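Local coordinates for protein 2-aminomuconate 6-semialdehyde dehydrogenase (Burkholderia cenocepacia, PDB 4U3W) that probably oxidises the aldehyde of 2-aminomuconate 6-semialdehyde to a carboxylate, as a tetrameric member of the NAD(P)-dependent aldehyde dehydrogenase family, at residues Ile166-Pro171 / Val193-Ser198; Thr247-Ser252 / Ser270-Gly275; Asn277-Phe282 / Ala437-Thr442; Ala289-Val294 / Glu320-Ala325; Ser43-Arg48 / Met345-Ser350. All coordinates share one frame; numbering follows the deposited sequence. Where two conformers were deposited one is given.

Contact 1 of 5, residues Ile166-Pro171 / Val193-Ser198; sequences IGIISP and VVAKPS
Ile166-Ile169 and Val193-Lys196 run side by side as parallel strands, their axes 4.7 Å apart and only 15° askew. Four backbone bonds lace them: Val194 N to Ile166 O, Ile168 N to Val194 O, Lys196 N to Ile168 O and Ser170 N to Lys196 O. Of these, Lys196 N to Ile168 O is both short (2.7 Å) and nearly straight, its N-H lying along the C=O axis. On one face Ile168 does the apolar work. Ile168 CB sits 4.0 Å from Ala195 CB, and the CG1 branch, anti to the carbonyl carbon (chi1 -67°), carries CD1 back toward Val193, which was modelled in two conformers. Branched residues suit these extended positions, and the small Ala195 leaves room for Phe179 of helix 175-188, which covers this face. The other face holds Gly167, Ile169, Val194 and Lys196. The Lys196 chain bends at its last two torsions and curls back, so that NZ donates to Pro197 O (2.9 Å) from above the carbonyl plane and also bonds Gly227 O. Past the strands the ladder fails: Ser170 O and Ser198 N are badly angled for a bond. One water instead takes the Ser198 N-H (2.9 Å), donates to Pro171 O (2.8 Å) and meets Ser170 OG; a second donates to Ser170 O and Lys196 O. The chemistry thus changes along the pair, from an apolar beta-alpha-beta core to a polar, water-bridged though largely buried end, where the Rossmann-like domains of relatives receive their dinucleotide.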
# COMPACT_ATOMS: atom_id res chain seq x y z
N ILE A 166 5.19 -26.93 1.14
CA ILE A 166 6.32 -26.24 1.76
C ILE A 166 7.07 -27.22 2.65
O ILE A 166 6.44 -27.83 3.50
CB ILE A 166 5.87 -25.09 2.65
CG1 ILE A 166 4.93 -24.17 1.89
CG2 ILE A 166 7.15 -24.35 3.22
CD1 ILE A 166 5.62 -23.34 0.87
N GLY A 167 8.38 -27.34 2.49
CA GLY A 167 9.19 -28.15 3.38
C GLY A 167 9.76 -27.24 4.47
O GLY A 167 10.34 -26.21 4.16
N ILE A 168 9.58 -27.63 5.74
CA ILE A 168 9.92 -26.77 6.89
C ILE A 168 10.91 -27.51 7.78
O ILE A 168 10.60 -28.59 8.30
CB ILE A 168 8.67 -26.38 7.71
CG1 ILE A 168 7.73 -25.45 6.88
CG2 ILE A 168 9.10 -25.67 9.05
CD1 ILE A 168 6.41 -25.13 7.58
N ILE A 169 12.11 -26.97 7.92
CA ILE A 169 13.10 -27.59 8.76
C ILE A 169 13.40 -26.64 9.93
O ILE A 169 13.88 -25.53 9.70
CB ILE A 169 14.34 -27.90 8.00
CG1 ILE A 169 14.03 -29.03 6.98
CG2 ILE A 169 15.43 -28.43 8.91
CD1 ILE A 169 14.96 -29.06 5.85
N SER A 170 13.07 -27.02 11.16
CA SER A 170 13.12 -26.00 12.23
C SER A 170 14.14 -26.36 13.30
O SER A 170 14.52 -27.54 13.46
CB SER A 170 11.71 -25.76 12.83
OG SER A 170 11.26 -26.89 13.49
N PRO A 171 14.63 -25.32 14.02
CA PRO A 171 15.76 -25.49 14.94
C PRO A 171 15.34 -25.95 16.35
O PRO A 171 14.16 -26.00 16.69
CB PRO A 171 16.36 -24.06 14.99
CG PRO A 171 15.15 -23.17 14.85
CD PRO A 171 14.24 -23.88 13.87
N VAL A 193 2.02 -28.81 4.02
CA VAL A 193 3.29 -28.70 4.75
C VAL A 193 3.89 -30.11 5.04
O VAL A 193 3.16 -31.01 5.44
CB VAL A 193 3.05 -27.93 6.08
CG1 VAL A 193 4.13 -28.19 7.10
CG2 VAL A 193 2.84 -26.39 5.82
N VAL A 194 5.19 -30.26 4.88
CA VAL A 194 5.95 -31.39 5.38
C VAL A 194 7.03 -30.78 6.27
O VAL A 194 7.89 -30.04 5.78
CB VAL A 194 6.61 -32.22 4.27
CG1 VAL A 194 7.52 -33.36 4.90
CG2 VAL A 194 5.55 -32.81 3.36
N ALA A 195 6.94 -31.06 7.57
CA ALA A 195 7.74 -30.35 8.53
C ALA A 195 8.59 -31.30 9.36
O ALA A 195 8.10 -32.27 9.91
CB ALA A 195 6.85 -29.53 9.48
N LYS A 196 9.87 -30.95 9.49
CA LYS A 196 10.80 -31.79 10.25
C LYS A 196 11.42 -30.98 11.39
O LYS A 196 12.27 -30.15 11.14
CB LYS A 196 11.94 -32.31 9.39
CG LYS A 196 12.78 -33.42 10.27
CD LYS A 196 14.20 -33.50 9.94
CE LYS A 196 15.09 -32.52 10.58
NZ LYS A 196 15.55 -32.88 11.95
N PRO A 197 10.98 -31.22 12.63
CA PRO A 197 11.55 -30.47 13.76
C PRO A 197 12.90 -31.05 14.11
O PRO A 197 13.30 -32.15 13.64
CB PRO A 197 10.57 -30.70 14.90
CG PRO A 197 9.99 -32.16 14.58
CD PRO A 197 9.96 -32.22 13.03
N SER A 198 13.63 -30.32 14.94
CA SER A 198 14.95 -30.78 15.34
C SER A 198 14.90 -32.12 16.08
O SER A 198 13.96 -32.40 16.85
CB SER A 198 15.67 -29.73 16.21
OG SER A 198 16.87 -30.33 16.67
O HOH W 1 12.33 -28.08 16.26
O HOH W 2 15.26 -29.74 11.99

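Contact 2 of 5, residues Thr247-Ser252 / Ser270-Gly275; sequences TFTGES and SFELGG
Thr249 OG1 reaches over to Glu272 OE1 at 2.8 Å, donating a hydrogen bond to the carboxylate from above its plane. The same hydroxyl bonds Lys182 NZ, and the other carboxylate oxygen, OE2, is held by Trp181 NE1, so both oxygens of Glu272 are engaged. With OG1 anti to the carbonyl carbon (chi1 -59°), Thr249 turns its hydroxyl to the carboxylate while CG2 rests against Glu272 O. The strands are parallel, their axes 4.8 Å apart, and pair Phe248 N with Ser270 O, Glu272 N with Phe248 O and Gly250 N with Glu272 O, the last at 2.9 Å. On the same face as Thr249, Thr247 OG1 and Ser270 OG do not bond each other; both reach Glu485 OE2, and Thr247 OG1 also meets Lys182 NZ. Beyond the strands Ser252 OG accepts the Gly274 N-H (3.0 Å, 155°) and turns to Leu479 O, satisfying both sides of a buried hydroxyl. Gly250, with phi 163°, takes backbone angles that only glycine adopts comfortably as the chain turns toward Glu251, the N-cap of helix 252-261. On the opposite face Phe248 CB touches Phe271 CD1 at 3.8 Å; just past the strand, Leu273 CD2 meets the edge of the Phe248 ring at CE2 (3.6 Å). Val266 of the second subunit packs on Phe271 and Leu273. Strand 245-249, helix 252-261 and strand 268-272 form a beta-alpha-beta unit of the Rossmann-like domain, and Glu272-Leu273-Gly274-Gly275 belong to the Glu-Leu-Gly-Gly signature of aldehyde dehydrogenases.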
# COMPACT_ATOMS: atom_id res chain seq x y z
N THR A 247 11.74 -23.66 3.80
CA THR A 247 11.97 -22.56 4.76
C THR A 247 12.79 -23.20 5.84
O THR A 247 12.63 -24.39 6.20
CB THR A 247 10.66 -21.91 5.25
OG1 THR A 247 10.97 -20.75 6.07
CG2 THR A 247 9.87 -22.90 6.09
N PHE A 248 13.80 -22.47 6.27
CA PHE A 248 14.78 -23.08 7.14
C PHE A 248 15.27 -22.01 8.13
O PHE A 248 15.51 -20.89 7.73
CB PHE A 248 15.95 -23.66 6.34
CG PHE A 248 17.12 -24.08 7.21
CD1 PHE A 248 17.06 -25.25 7.98
CD2 PHE A 248 18.28 -23.28 7.29
CE1 PHE A 248 18.15 -25.61 8.81
CE2 PHE A 248 19.37 -23.65 8.10
CZ PHE A 248 19.31 -24.80 8.86
N THR A 249 15.38 -22.36 9.40
CA THR A 249 16.01 -21.46 10.39
C THR A 249 17.14 -22.28 11.03
O THR A 249 16.88 -23.38 11.51
CB THR A 249 15.00 -20.98 11.44
OG1 THR A 249 13.93 -20.27 10.78
CG2 THR A 249 15.66 -20.01 12.50
N GLY A 250 18.37 -21.77 11.02
CA GLY A 250 19.47 -22.51 11.64
C GLY A 250 20.85 -22.05 11.22
O GLY A 250 21.03 -20.91 10.81
N GLU A 251 21.84 -22.95 11.26
CA GLU A 251 23.20 -22.49 10.97
C GLU A 251 23.38 -22.07 9.51
O GLU A 251 22.76 -22.68 8.60
CB GLU A 251 24.24 -23.59 11.28
CG GLU A 251 24.52 -23.84 12.70
CD GLU A 251 25.61 -24.91 12.81
OE1 GLU A 251 26.79 -24.59 12.57
OE2 GLU A 251 25.26 -26.08 13.02
N SER A 252 24.23 -21.07 9.28
CA SER A 252 24.50 -20.57 7.93
C SER A 252 25.08 -21.67 7.01
O SER A 252 24.74 -21.72 5.82
CB SER A 252 25.45 -19.36 7.98
OG SER A 252 24.83 -18.23 8.62
N SER A 270 13.60 -19.73 1.84
CA SER A 270 13.60 -18.66 2.83
C SER A 270 14.48 -19.07 4.01
O SER A 270 14.21 -20.07 4.69
CB SER A 270 12.16 -18.33 3.30
OG SER A 270 12.14 -17.19 4.21
N PHE A 271 15.52 -18.29 4.28
CA PHE A 271 16.52 -18.67 5.30
C PHE A 271 16.67 -17.65 6.42
O PHE A 271 16.80 -16.47 6.15
CB PHE A 271 17.91 -18.86 4.68
CG PHE A 271 18.01 -19.97 3.71
CD1 PHE A 271 17.19 -21.09 3.81
CD2 PHE A 271 18.93 -19.90 2.68
CE1 PHE A 271 17.32 -22.14 2.88
CE2 PHE A 271 19.07 -20.94 1.74
CZ PHE A 271 18.25 -22.06 1.85
N GLU A 272 16.68 -18.10 7.67
CA GLU A 272 17.04 -17.26 8.79
C GLU A 272 18.24 -17.96 9.47
O GLU A 272 18.07 -19.05 10.04
CB GLU A 272 15.87 -17.10 9.76
CG GLU A 272 14.68 -16.36 9.12
CD GLU A 272 13.32 -16.67 9.81
OE1 GLU A 272 13.27 -17.50 10.76
OE2 GLU A 272 12.31 -16.03 9.42
N LEU A 273 19.43 -17.39 9.34
CA LEU A 273 20.64 -18.19 9.57
C LEU A 273 21.43 -17.63 10.80
O LEU A 273 20.81 -17.11 11.75
CB LEU A 273 21.50 -18.24 8.31
CG LEU A 273 20.78 -18.81 7.05
CD1 LEU A 273 21.67 -18.77 5.82
CD2 LEU A 273 20.26 -20.23 7.27
N GLY A 274 22.76 -17.75 10.80
CA GLY A 274 23.51 -17.37 12.00
C GLY A 274 23.65 -15.87 12.19
O GLY A 274 23.23 -15.07 11.33
N GLY A 275 24.19 -15.47 13.35
CA GLY A 275 24.54 -14.08 13.57
C GLY A 275 25.70 -13.97 14.58
O GLY A 275 25.99 -14.92 15.32

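Contact 3 of 5, residues Asn277-Phe282 / Ala437-Thr442; sequences NAAVVF and AASIWT
The Trp441 indole meets Val280 O at its edge, 3.5 Å from Trp441 CD1, while Val281 CG2 approaches it obliquely. They belong to two parallel neighbours, 277-281 and 437-441, in the seven-stranded sheet of the alpha/beta domain that in this family is the catalytic one. One face of the indole is offered to helix 287-299: Ala290 CA is 3.7 Å from Trp441 CE3 and Gly293 CA 3.7 Å from Trp441 CZ2, a close approach that residues with little or no side chain allow. Phe282 has Trp441 O and Ile440 CG2 at its edge, the latter 3.9 Å from Phe282 CE2, while Arg447 makes a cation-pi contact with the ring and Phe419 an edge-to-face stack. Trp441 and Val281 share a sheet face with Ala279 and Ser439; Val280 and Ile440 lie on the other, side by side. There the CG1 branch of Ile440, anti to the carbonyl carbon (chi1 -51°), lays CD1 against Val280 CB at 3.7 Å. Val425 and Val429 of helix 422-430 cover Val280, and Val451 of helix 445-452 packs on Ile440. Four backbone bonds join the strands, the straightest being Phe282 N to Trp441 O at 166°. At the start of the pair the ladder opens, and a water bridges Ala278 N and Ala437 O. Asn277 closes this end: its ND2 donates to Cys306 O and Cys308 O, while OD1 accepts the Ala437 N-H at 2.9 Å, the donor standing 47° above the amide plane.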
# COMPACT_ATOMS: atom_id res chain seq x y z
N ASN A 277 25.84 -10.95 16.74
CA ASN A 277 25.19 -9.68 16.96
C ASN A 277 25.84 -8.82 18.04
O ASN A 277 26.33 -9.32 19.03
CB ASN A 277 23.73 -9.91 17.31
CG ASN A 277 23.07 -10.87 16.34
OD1 ASN A 277 23.00 -10.61 15.13
ND2 ASN A 277 22.56 -11.96 16.86
N ALA A 278 25.82 -7.51 17.81
CA ALA A 278 26.33 -6.52 18.77
C ALA A 278 25.21 -5.78 19.52
O ALA A 278 24.09 -5.55 18.98
CB ALA A 278 27.21 -5.51 18.05
N ALA A 279 25.54 -5.41 20.76
CA ALA A 279 24.79 -4.40 21.52
C ALA A 279 25.75 -3.21 21.73
O ALA A 279 26.93 -3.41 22.06
CB ALA A 279 24.30 -4.97 22.86
N VAL A 280 25.25 -1.99 21.48
CA VAL A 280 26.06 -0.76 21.61
C VAL A 280 25.47 0.07 22.71
O VAL A 280 24.27 0.30 22.70
CB VAL A 280 26.12 0.05 20.27
CG1 VAL A 280 27.00 1.30 20.41
CG2 VAL A 280 26.67 -0.84 19.14
N VAL A 281 26.29 0.46 23.68
CA VAL A 281 25.83 1.30 24.77
C VAL A 281 26.61 2.62 24.79
O VAL A 281 27.78 2.64 25.09
CB VAL A 281 25.96 0.60 26.16
CG1 VAL A 281 25.35 1.49 27.25
CG2 VAL A 281 25.22 -0.77 26.13
N PHE A 282 25.93 3.73 24.48
CA PHE A 282 26.56 5.03 24.54
C PHE A 282 26.56 5.55 26.00
O PHE A 282 25.68 5.15 26.78
CB PHE A 282 25.81 6.00 23.60
CG PHE A 282 26.11 5.76 22.14
CD1 PHE A 282 27.21 6.37 21.54
CD2 PHE A 282 25.32 4.87 21.39
CE1 PHE A 282 27.50 6.15 20.21
CE2 PHE A 282 25.59 4.66 20.05
CZ PHE A 282 26.69 5.29 19.46
N ALA A 437 21.12 -9.02 13.53
CA ALA A 437 20.45 -7.98 14.33
C ALA A 437 21.43 -7.14 15.16
O ALA A 437 22.58 -7.50 15.31
CB ALA A 437 19.40 -8.61 15.25
N ALA A 438 20.96 -6.00 15.70
CA ALA A 438 21.78 -5.21 16.60
C ALA A 438 20.88 -4.44 17.58
O ALA A 438 19.70 -4.20 17.29
CB ALA A 438 22.63 -4.25 15.81
N SER A 439 21.40 -4.08 18.74
CA SER A 439 20.65 -3.16 19.61
C SER A 439 21.56 -2.03 20.08
O SER A 439 22.74 -2.23 20.30
CB SER A 439 20.02 -3.90 20.80
OG SER A 439 21.06 -4.44 21.57
N ILE A 440 20.97 -0.82 20.17
CA ILE A 440 21.65 0.43 20.47
C ILE A 440 20.95 1.03 21.67
O ILE A 440 19.71 1.13 21.63
CB ILE A 440 21.51 1.46 19.29
CG1 ILE A 440 21.93 0.82 17.95
CG2 ILE A 440 22.23 2.79 19.56
CD1 ILE A 440 23.33 0.52 17.88
N TRP A 441 21.73 1.50 22.66
CA TRP A 441 21.21 2.11 23.86
C TRP A 441 21.68 3.56 23.90
O TRP A 441 22.89 3.82 23.99
CB TRP A 441 21.65 1.35 25.14
CG TRP A 441 21.07 0.00 25.14
CD1 TRP A 441 21.57 -1.10 24.51
CD2 TRP A 441 19.83 -0.40 25.76
NE1 TRP A 441 20.72 -2.18 24.70
CE2 TRP A 441 19.63 -1.77 25.44
CE3 TRP A 441 18.88 0.26 26.54
CZ2 TRP A 441 18.50 -2.49 25.88
CZ3 TRP A 441 17.78 -0.45 26.98
CH2 TRP A 441 17.60 -1.82 26.66
N THR A 442 20.73 4.49 23.80
CA THR A 442 21.01 5.93 23.86
C THR A 442 19.73 6.68 24.22
O THR A 442 18.63 6.24 23.86
CB THR A 442 21.56 6.46 22.50
OG1 THR A 442 21.80 7.87 22.57
CG2 THR A 442 20.57 6.14 21.38
O HOH W 3 25.15 -6.76 15.06
O HOH W 4 22.01 -6.92 20.40

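Contact 4 of 5, residues Ala289-Val294 / Glu320-Ala325; sequences AAVAGV and ERFVAA
Phe322 drives its ring between the residues of the neighbouring helix, touching Val291 and Val294 and brushing Ala290. Phe322 CE2 lies 3.7 Å from Val291 CG2, which approaches obliquely, and Phe322 CZ lies 3.7 Å from Val294 CG2 at the ring's edge. Alongside, Ala325 CB meets Val291 CG2 at 3.9 Å. Small Ala290 and Ala325 suit their places, since the long aromatic side chain fills the space that shorter residues leave between two axes 10.2 Å apart. With CG anti to its backbone N (chi1 -173°), Phe322 is directed across the interface. The two beta-branched valines, each with CG1 anti to N, present CG2 to it. The segment axes cross at 50°, and within them the contact spans about one turn of each helix, continuing to Leu326 and Gln329, which pack on Val291. Further out, Phe287 touches Phe322 and Ala325 and makes a cation-pi contact with Arg321, whereas Leu326 also reaches Val294. Val281 and Val314 of the sheet pack on Phe322 as well. No hydrogen bond or salt bridge spans the two segments, so between them the packing rests on shape and apolar burial, with the Arg321-Phe287 cation-pi contact added nearby.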
# COMPACT_ATOMS: atom_id res chain seq x y z
N ALA A 289 18.82 0.67 32.70
CA ALA A 289 18.07 -0.03 31.65
C ALA A 289 18.97 -0.78 30.66
O ALA A 289 18.64 -1.91 30.25
CB ALA A 289 17.15 0.96 30.87
N ALA A 290 20.09 -0.17 30.29
CA ALA A 290 21.03 -0.79 29.35
C ALA A 290 21.70 -2.01 29.97
O ALA A 290 21.87 -3.01 29.29
CB ALA A 290 22.10 0.21 28.89
N VAL A 291 22.08 -1.94 31.26
CA VAL A 291 22.66 -3.14 31.91
C VAL A 291 21.64 -4.26 31.95
O VAL A 291 21.94 -5.38 31.51
CB VAL A 291 23.17 -2.86 33.37
CG1 VAL A 291 23.67 -4.18 34.04
CG2 VAL A 291 24.30 -1.85 33.40
N ALA A 292 20.41 -4.00 32.42
CA ALA A 292 19.38 -5.04 32.38
C ALA A 292 19.11 -5.59 30.95
O ALA A 292 18.83 -6.79 30.77
CB ALA A 292 18.05 -4.51 32.96
N GLY A 293 19.13 -4.70 29.97
CA GLY A 293 18.83 -5.07 28.57
C GLY A 293 19.91 -6.01 28.02
O GLY A 293 19.60 -6.98 27.29
N VAL A 294 21.16 -5.68 28.31
CA VAL A 294 22.29 -6.52 27.85
C VAL A 294 22.35 -7.84 28.61
O VAL A 294 22.69 -8.89 28.02
CB VAL A 294 23.61 -5.71 27.98
CG1 VAL A 294 24.90 -6.64 27.81
CG2 VAL A 294 23.58 -4.59 26.95
N GLU A 320 34.00 0.63 32.53
CA GLU A 320 34.33 -0.14 33.75
C GLU A 320 33.13 -0.35 34.66
O GLU A 320 32.91 -1.46 35.14
CB GLU A 320 35.47 0.55 34.53
CG GLU A 320 36.79 0.45 33.81
CD GLU A 320 38.00 0.59 34.75
OE1 GLU A 320 37.83 0.63 36.00
OE2 GLU A 320 39.13 0.64 34.22
N ARG A 321 32.35 0.70 34.87
CA ARG A 321 31.11 0.61 35.65
C ARG A 321 30.11 -0.35 35.01
O ARG A 321 29.41 -1.09 35.72
CB ARG A 321 30.44 1.99 35.77
CG ARG A 321 31.18 2.98 36.60
CD ARG A 321 30.37 4.32 36.75
NE ARG A 321 28.93 4.09 36.95
CZ ARG A 321 27.95 4.60 36.21
NH1 ARG A 321 28.20 5.40 35.18
NH2 ARG A 321 26.69 4.32 36.51
N PHE A 322 30.01 -0.32 33.68
CA PHE A 322 29.08 -1.21 32.99
C PHE A 322 29.51 -2.67 33.19
O PHE A 322 28.70 -3.54 33.51
CB PHE A 322 29.00 -0.89 31.49
CG PHE A 322 27.92 -1.66 30.75
CD1 PHE A 322 28.18 -2.93 30.23
CD2 PHE A 322 26.66 -1.12 30.61
CE1 PHE A 322 27.14 -3.65 29.55
CE2 PHE A 322 25.63 -1.82 29.96
CZ PHE A 322 25.88 -3.06 29.41
N VAL A 323 30.79 -2.95 33.01
CA VAL A 323 31.24 -4.34 33.16
C VAL A 323 30.94 -4.82 34.59
O VAL A 323 30.38 -5.89 34.78
CB VAL A 323 32.74 -4.49 32.86
CG1 VAL A 323 33.15 -5.93 33.11
CG2 VAL A 323 33.05 -4.10 31.43
N ALA A 324 31.27 -4.00 35.59
CA ALA A 324 31.04 -4.35 36.99
C ALA A 324 29.56 -4.60 37.29
O ALA A 324 29.25 -5.56 37.95
CB ALA A 324 31.60 -3.23 37.92
N ALA A 325 28.65 -3.73 36.82
CA ALA A 325 27.20 -3.94 37.06
C ALA A 325 26.66 -5.18 36.37
O ALA A 325 25.80 -5.90 36.90
CB ALA A 325 26.38 -2.73 36.58

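Contact 5 of 5, residues Ser43-Arg48 / Met345-Ser350; sequences SPVDGR and MGPLIS
Pro44, held at phi -84° by its ring and turned to psi -5°, sets its carbonyl and CB against the segment 345-350. With CG1 anti to the backbone N (chi1 176°), Val45 leaves CG2 anti to the carbonyl carbon and brings that methyl to Pro347 CG at 4.0 Å. The two prolines cross obliquely: Pro347 CB lies 3.3 Å from Pro44 O, and the ring carbons Pro44 CB and Pro347 CG are 4.0 Å apart. Pro44 CB is also close to two carbonyls, Leu348 O at 3.2 Å and Ile349 O at 3.3 Å. No hydrogen bond crosses, and proline suits the place because its rigid ring presents a fixed C-H surface to the carbonyl oxygens and leaves no backbone N-H to be satisfied. The two segments also share a partner, since Pro44 and Leu348 both make backbone bonds with Ala388. The loop of Pro44 adds its own bonds. Ser43 OG accepts the Val45 N-H at 2.9 Å, an ST turn; Asp46 OD1 accepts Arg48 N, an Asx turn, and OD2 takes a salt bridge from Arg48 NH1. Gly47, with positive phi, lets the chain come round so that Ser43 N bonds Arg48 O. On the other side Ser350 is the N-cap of helix 351-366, its OG taking the His353 N-H. The arrangement is that of a beta-hairpin turn, joining antiparallel strands 38-42 and 49-54, set against the loop leading into a helix, with a magnesium site at Leu42 and Glu200 close by.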
# COMPACT_ATOMS: atom_id res chain seq x y z
N SER A 43 17.05 -35.90 28.13
CA SER A 43 16.91 -34.63 28.84
C SER A 43 18.23 -33.83 28.92
O SER A 43 19.26 -34.36 29.28
CB SER A 43 16.43 -34.88 30.28
OG SER A 43 16.57 -33.69 31.03
N PRO A 44 18.18 -32.53 28.69
CA PRO A 44 19.41 -31.76 28.86
C PRO A 44 19.61 -31.36 30.34
O PRO A 44 20.61 -30.77 30.70
CB PRO A 44 19.16 -30.54 27.99
CG PRO A 44 17.68 -30.33 28.12
CD PRO A 44 17.08 -31.72 28.15
N VAL A 45 18.64 -31.65 31.18
CA VAL A 45 18.76 -31.34 32.62
C VAL A 45 19.52 -32.47 33.36
O VAL A 45 20.41 -32.19 34.17
CB VAL A 45 17.41 -31.15 33.29
CG1 VAL A 45 17.59 -30.93 34.80
CG2 VAL A 45 16.69 -29.94 32.66
N ASP A 46 19.17 -33.74 33.12
CA ASP A 46 19.86 -34.83 33.84
C ASP A 46 20.26 -36.01 32.92
O ASP A 46 20.71 -37.07 33.40
CB ASP A 46 19.01 -35.37 34.99
CG ASP A 46 17.67 -35.94 34.52
OD1 ASP A 46 17.52 -36.24 33.29
OD2 ASP A 46 16.78 -36.12 35.40
N GLY A 47 20.09 -35.85 31.62
CA GLY A 47 20.50 -36.92 30.69
C GLY A 47 19.61 -38.15 30.60
O GLY A 47 19.89 -39.10 29.83
N ARG A 48 18.54 -38.19 31.37
CA ARG A 48 17.65 -39.38 31.36
C ARG A 48 16.95 -39.48 30.00
O ARG A 48 16.73 -38.45 29.35
CB ARG A 48 16.59 -39.28 32.49
CG ARG A 48 15.43 -38.24 32.17
CD ARG A 48 14.67 -37.65 33.38
NE ARG A 48 13.58 -36.76 32.97
CZ ARG A 48 13.53 -35.43 33.15
NH1 ARG A 48 14.49 -34.79 33.80
NH2 ARG A 48 12.48 -34.73 32.71
N MET A 345 18.10 -19.53 34.84
CA MET A 345 18.73 -19.92 33.58
C MET A 345 18.81 -21.46 33.52
O MET A 345 19.22 -22.10 34.49
CB MET A 345 20.14 -19.29 33.44
CG MET A 345 20.67 -19.34 31.97
SD MET A 345 22.34 -18.70 31.66
CE MET A 345 23.30 -20.15 31.99
N GLY A 346 18.43 -22.04 32.39
CA GLY A 346 18.48 -23.51 32.20
C GLY A 346 19.78 -24.00 31.55
O GLY A 346 20.71 -23.24 31.39
N PRO A 347 19.83 -25.30 31.21
CA PRO A 347 21.00 -25.91 30.56
C PRO A 347 21.08 -25.55 29.05
O PRO A 347 20.09 -25.06 28.46
CB PRO A 347 20.72 -27.44 30.70
CG PRO A 347 19.25 -27.55 30.64
CD PRO A 347 18.72 -26.26 31.39
N LEU A 348 22.22 -25.82 28.42
CA LEU A 348 22.27 -25.94 26.93
C LEU A 348 21.50 -27.15 26.47
O LEU A 348 21.10 -28.05 27.27
CB LEU A 348 23.70 -26.02 26.43
CG LEU A 348 24.53 -24.82 26.90
CD1 LEU A 348 26.01 -24.97 26.45
CD2 LEU A 348 23.98 -23.49 26.48
N ILE A 349 21.26 -27.20 25.15
CA ILE A 349 20.36 -28.17 24.60
C ILE A 349 20.88 -29.60 24.75
O ILE A 349 20.07 -30.52 24.80
CB ILE A 349 20.08 -27.89 23.07
CG1 ILE A 349 18.93 -28.73 22.57
CG2 ILE A 349 21.36 -28.02 22.22
CD1 ILE A 349 17.61 -28.39 23.30
N SER A 350 22.19 -29.78 24.79
CA SER A 350 22.75 -31.16 24.69
C SER A 350 24.17 -31.16 25.18
O SER A 350 24.82 -30.11 25.19
CB SER A 350 22.73 -31.69 23.24
OG SER A 350 23.77 -31.03 22.52

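All five contacts are buried; contacts 1 and 2 lie nearest the chain's centre, contacts 3, 4 and 5 farther out, contact 4 farthest. Contacts 1 and 2 lie in the same sheet, joined through neighbouring strands 153-169 and 245-249, where Ile168 packs on Thr247; both are beta-alpha-beta pairs, yet contact 2 is the richer in side-chain hydrogen bonds. Contact 3 belongs to the second, seven-stranded sheet, about 22 Å from contact 2 between centres, and follows it directly along the chain. Contact 4 packs helices onto that sheet and touches contact 3 through Trp441 and Val281, its contacts between the segments apolar. Contact 5 joins loops without regular structure and leans on prolines rather than backbone ladders.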